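Local coordinates for 6-phosphofructokinase isozyme 2 (Escherichia coli, PDB 3UMO) that catalyses the ATP-dependent phosphorylation of D-fructose 6-phosphate to fructose 1,6-bisphosphate, the first committing step of glycolysis, and works as a homodimer, at the interface of chains A and B. Residues are numbered along the deposited sequence; one frame, centred on the assembly and turned at random. Chains: chain A/B, 6-phosphofructokinase isozyme 2.

Contact 1: the interface of chains A and B. Residues chain A 228, 240, 242; chain B 240, 242.
A:Val242 and B:Val242 meet across the two-fold from backbones that are both extended (phi/psi -110/135° in A:Val242, and nearly the same in B:Val242), so each chain presents its valine from a strand-like segment just past the end of strand 238-241. The two side chains reach toward each other tip to tip. Their CG2 methyls make the tightest pair, A:Val242 CG2 to B:Val242 CG2 at 3.5 Å, somewhat closer than ordinary van der Waals separation, which marks firm packing at this point. In each valine CG1 is trans to the backbone N (chi1 -170° in A:Val242), which leaves CG2 beside that N and opposite the carbonyl carbon, facing the partner. The CG1 methyls interlock beside this pair: A:Val242 CG1 lies 3.9 Å from B:Val242 CG2, and B:Val242 CG1 is 4.0 Å from A:Val242 CG2.

A glutamine from the opposite chain flanks each valine. A:Gln240, with an extended side chain, brings its amide nitrogen NE2 to 4.0 Å from B:Val242 CG1, and the two side chains cross obliquely. The symmetry-related approach, B:Gln240 NE2 to A:Val242 CG1, measures 4.2 Å. Both distances are those of van der Waals packing, with the amide lying against a methyl. Within chain A, the same NE2 of A:Gln240 makes a weak hydrogen bond to the backbone O of A:Gln228 (3.4 Å), which may help to steady the amide. A:Gln228 itself touches the partner little: its CG is 4.4 Å from B:Val242 CG1.

Burial follows the same pattern, the partner hiding 53 Å² of B:Val242 and 32 Å² of A:Val242 but under 10 Å² of each glutamine. In the fold, the patch joins the end of strand 238-241 to the 3-10 helix 226-228, whose A:Gln228 belongs to a segment that binds the substrate ATP.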
ATOM      1  N   GLN A 228      13.265 -17.537  13.920  1.00 15.71           N
ATOM      2  CA  GLN A 228      14.014 -17.976  15.098  1.00 11.94           C
ATOM      3  C   GLN A 228      14.039 -19.495  15.270  1.00 14.52           C
ATOM      4  O   GLN A 228      14.675 -20.020  16.195  1.00 17.44           O
ATOM      5  CB  GLN A 228      13.483 -17.274  16.359  1.00 15.09           C
ATOM      6  CG  GLN A 228      13.882 -15.815  16.399  1.00 14.83           C
ATOM      7  CD  GLN A 228      13.245 -15.045  17.526  1.00 20.33           C
ATOM      8  OE1 GLN A 228      12.323 -15.532  18.182  1.00 23.40           O
ATOM      9  NE2 GLN A 228      13.728 -13.827  17.754  1.00 20.62           N
ATOM     10  N   GLN A 240      16.013 -25.615  21.738  1.00 28.83           N
ATOM     11  CA  GLN A 240      15.719 -24.643  20.706  1.00 20.13           C
ATOM     12  C   GLN A 240      16.624 -24.916  19.523  1.00 19.73           C
ATOM     13  O   GLN A 240      17.821 -25.193  19.680  1.00 21.96           O
ATOM     14  CB  GLN A 240      15.879 -23.189  21.183  1.00 35.54           C
ATOM     15  CG  GLN A 240      15.509 -22.185  20.073  1.00 48.39           C
ATOM     16  CD  GLN A 240      15.334 -20.747  20.547  1.00 51.34           C
ATOM     17  OE1 GLN A 240      15.408 -20.453  21.743  1.00 51.74           O
ATOM     18  NE2 GLN A 240      15.092 -19.838  19.593  1.00 32.50           N
ATOM     19  N   VAL A 242      17.691 -23.188  15.829  1.00 16.64           N
ATOM     20  CA  VAL A 242      17.633 -21.986  14.999  1.00 19.78           C
ATOM     21  C   VAL A 242      18.135 -22.321  13.594  1.00 16.06           C
ATOM     22  O   VAL A 242      19.146 -23.007  13.447  1.00 22.26           O
ATOM     23  CB  VAL A 242      18.502 -20.878  15.621  1.00 23.46           C
ATOM     24  CG1 VAL A 242      18.277 -19.527  14.936  1.00 20.75           C
ATOM     25  CG2 VAL A 242      18.194 -20.777  17.109  1.00 25.69           C
TER
ATOM     26  N   GLN B 240      27.028 -17.954  18.080  1.00 22.44           N
ATOM     27  CA  GLN B 240      25.757 -17.368  17.698  1.00 17.72           C
ATOM     28  C   GLN B 240      24.887 -17.174  18.926  1.00 22.17           C
ATOM     29  O   GLN B 240      24.808 -18.035  19.810  1.00 21.33           O
ATOM     30  CB  GLN B 240      25.001 -18.154  16.612  1.00 30.02           C
ATOM     31  CG  GLN B 240      23.741 -17.376  16.141  1.00 34.49           C
ATOM     32  CD  GLN B 240      23.034 -17.976  14.932  1.00 44.24           C
ATOM     33  OE1 GLN B 240      23.540 -18.898  14.291  1.00 44.42           O
ATOM     34  NE2 GLN B 240      21.851 -17.441  14.613  1.00 31.91           N
ATOM     35  N   VAL B 242      20.952 -16.009  19.911  1.00 16.74           N
ATOM     36  CA  VAL B 242      19.613 -15.797  19.370  1.00 21.17           C
ATOM     37  C   VAL B 242      18.785 -15.116  20.453  1.00 19.15           C
ATOM     38  O   VAL B 242      18.869 -15.500  21.614  1.00 19.26           O
ATOM     39  CB  VAL B 242      18.980 -17.147  18.987  1.00 22.94           C
ATOM     40  CG1 VAL B 242      17.631 -16.967  18.303  1.00 19.11           C
ATOM     41  CG2 VAL B 242      19.933 -17.904  18.088  1.00 31.54           C
TER

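Contact 2: the interface of chains A and B. Residues chain A 244, 246, 302, 306; chain B 200-202.
B:Pro202 lies over the face of the A:Tyr306 ring, and this CH-pi contact leads the apolar part of the patch. B:Pro202 CB sits 3.8 Å from the centroid of the A:Tyr306 ring, and the two side chains run antiparallel past one another. A:Tyr306 has CG trans to the backbone N, and chi2 of 84° turns the ring so that a face meets the proline. A:Pro244 packs alongside B:Pro202 in a parallel sense, with its CB 3.7 Å from B:Pro202 CA. The stem of A:Lys302 crosses the proline at about a right angle, and A:Lys302 CD lies 3.8 Å from B:Pro202 CD. Both methyls of A:Val246 lie against the backbone of B:Thr200, CG1 being 3.4 Å from its carbonyl O.

Polar contact falls to A:Lys302, whose bent chain (chi3 -60°) carries the terminal amine NZ to B:Gln201 OE1 at 2.9 Å. The donor lies in the carbonyl plane on a lone pair, with a C=O...N angle of 133°. On the other end of that amide, B:Gln201 NE2 donates in plane to the hydroxyl OG1 of B:Thr200 at 2.8 Å, which fixes the amide's rotation. With an alanine at B:Gln201, the A:Lys302 amine would probably lose its acceptor across the interface and the B:Thr200 hydroxyl its amide donor.

The patch fits segment 200-202 of one subunit against helix 297-307 of the other, and so helps to hold chains A and B together; whether this is the homodimer interface the structure alone does not show.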
ATOM      1  N   PRO A 244      19.867 -21.840   9.834  1.00 17.81           N
ATOM      2  CA  PRO A 244      21.061 -21.113   9.400  1.00 20.26           C
ATOM      3  C   PRO A 244      20.680 -19.757   8.813  1.00 18.87           C
ATOM      4  O   PRO A 244      19.523 -19.561   8.416  1.00 22.71           O
ATOM      5  CB  PRO A 244      21.656 -22.028   8.317  1.00 22.29           C
ATOM      6  CG  PRO A 244      20.528 -22.886   7.865  1.00 26.04           C
ATOM      7  CD  PRO A 244      19.651 -23.077   9.065  1.00 22.72           C
ATOM      8  N   VAL A 246      20.226 -17.838   6.229  1.00 26.32           N
ATOM      9  CA  VAL A 246      19.976 -17.750   4.797  1.00 30.32           C
ATOM     10  C   VAL A 246      18.692 -16.966   4.579  1.00 35.44           C
ATOM     11  O   VAL A 246      17.728 -17.129   5.325  1.00 34.76           O
ATOM     12  CB  VAL A 246      19.836 -19.149   4.166  1.00 34.33           C
ATOM     13  CG1 VAL A 246      19.609 -19.038   2.658  1.00 36.46           C
ATOM     14  CG2 VAL A 246      21.075 -19.981   4.464  1.00 45.25           C
ATOM     15  N   LYS A 302      20.168 -30.497   3.201  1.00 22.35           N
ATOM     16  CA  LYS A 302      21.322 -29.610   3.367  1.00 21.89           C
ATOM     17  C   LYS A 302      21.253 -28.854   4.692  1.00 21.13           C
ATOM     18  O   LYS A 302      22.238 -28.773   5.433  1.00 23.02           O
ATOM     19  CB  LYS A 302      21.398 -28.616   2.203  1.00 25.79           C
ATOM     20  CG  LYS A 302      22.611 -27.688   2.246  1.00 28.78           C
ATOM     21  CD  LYS A 302      22.479 -26.550   1.231  1.00 37.42           C
ATOM     22  CE  LYS A 302      22.371 -27.080  -0.192  1.00 36.89           C
ATOM     23  NZ  LYS A 302      22.292 -25.980  -1.206  1.00 43.02           N
ATOM     24  N   TYR A 306      23.566 -29.339   8.278  1.00 25.47           N
ATOM     25  CA  TYR A 306      24.171 -28.212   8.980  1.00 27.61           C
ATOM     26  C   TYR A 306      23.771 -28.208  10.451  1.00 26.63           C
ATOM     27  O   TYR A 306      24.618 -28.054  11.324  1.00 26.83           O
ATOM     28  CB  TYR A 306      23.769 -26.893   8.319  1.00 24.11           C
ATOM     29  CG  TYR A 306      24.097 -25.650   9.121  1.00 27.49           C
ATOM     30  CD1 TYR A 306      25.358 -25.068   9.057  1.00 35.18           C
ATOM     31  CD2 TYR A 306      23.135 -25.041   9.923  1.00 30.87           C
ATOM     32  CE1 TYR A 306      25.655 -23.928   9.777  1.00 37.54           C
ATOM     33  CE2 TYR A 306      23.425 -23.903  10.650  1.00 37.42           C
ATOM     34  CZ  TYR A 306      24.686 -23.349  10.568  1.00 34.98           C
ATOM     35  OH  TYR A 306      24.976 -22.213  11.288  1.00 38.94           O
TER
ATOM     36  N   THR B 200      24.466 -17.833   0.318  1.00 28.26           N
ATOM     37  CA  THR B 200      23.251 -18.624   0.152  1.00 29.31           C
ATOM     38  C   THR B 200      23.286 -19.967   0.879  1.00 31.61           C
ATOM     39  O   THR B 200      22.246 -20.597   1.073  1.00 33.31           O
ATOM     40  CB  THR B 200      22.956 -18.876  -1.342  1.00 34.68           C
ATOM     41  OG1 THR B 200      24.029 -19.625  -1.925  1.00 30.35           O
ATOM     42  CG2 THR B 200      22.802 -17.554  -2.087  1.00 41.83           C
ATOM     43  N   GLN B 201      24.477 -20.414   1.268  1.00 26.25           N
ATOM     44  CA  GLN B 201      24.627 -21.721   1.912  1.00 22.94           C
ATOM     45  C   GLN B 201      24.653 -21.554   3.428  1.00 26.50           C
ATOM     46  O   GLN B 201      25.020 -20.489   3.912  1.00 23.28           O
ATOM     47  CB  GLN B 201      25.908 -22.401   1.431  1.00 23.91           C
ATOM     48  CG  GLN B 201      25.994 -22.498  -0.082  1.00 28.22           C
ATOM     49  CD  GLN B 201      24.761 -23.142  -0.690  1.00 29.12           C
ATOM     50  OE1 GLN B 201      24.492 -24.322  -0.470  1.00 37.73           O
ATOM     51  NE2 GLN B 201      24.002 -22.364  -1.463  1.00 38.16           N
ATOM     52  N   PRO B 202      24.265 -22.604   4.178  1.00 25.06           N
ATOM     53  CA  PRO B 202      24.177 -22.488   5.641  1.00 22.70           C
ATOM     54  C   PRO B 202      25.413 -21.910   6.330  1.00 21.52           C
ATOM     55  O   PRO B 202      25.251 -21.107   7.246  1.00 21.40           O
ATOM     56  CB  PRO B 202      23.949 -23.932   6.088  1.00 22.18           C
ATOM     57  CG  PRO B 202      23.171 -24.534   4.957  1.00 28.47           C
ATOM     58  CD  PRO B 202      23.743 -23.899   3.698  1.00 26.65           C
TER

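The C-alpha centres of contact 1 and contact 2 are about 14 Å apart, and each lies about 19 Å from the active-site A:Asp256. They share no residue, but A:Val242 of contact 1 and A:Pro244 and A:Val246 of contact 2 occupy alternate positions along one stretch of chain A, continuing from strand 238-241. That stretch therefore faces two separate parts of chain B. Contact 1 pairs equivalent valines, whereas contact 2 sets different segments against each other and recurs with the chains exchanged. Together they probably help fix the relative placement of chains A and B in the four-chain assembly.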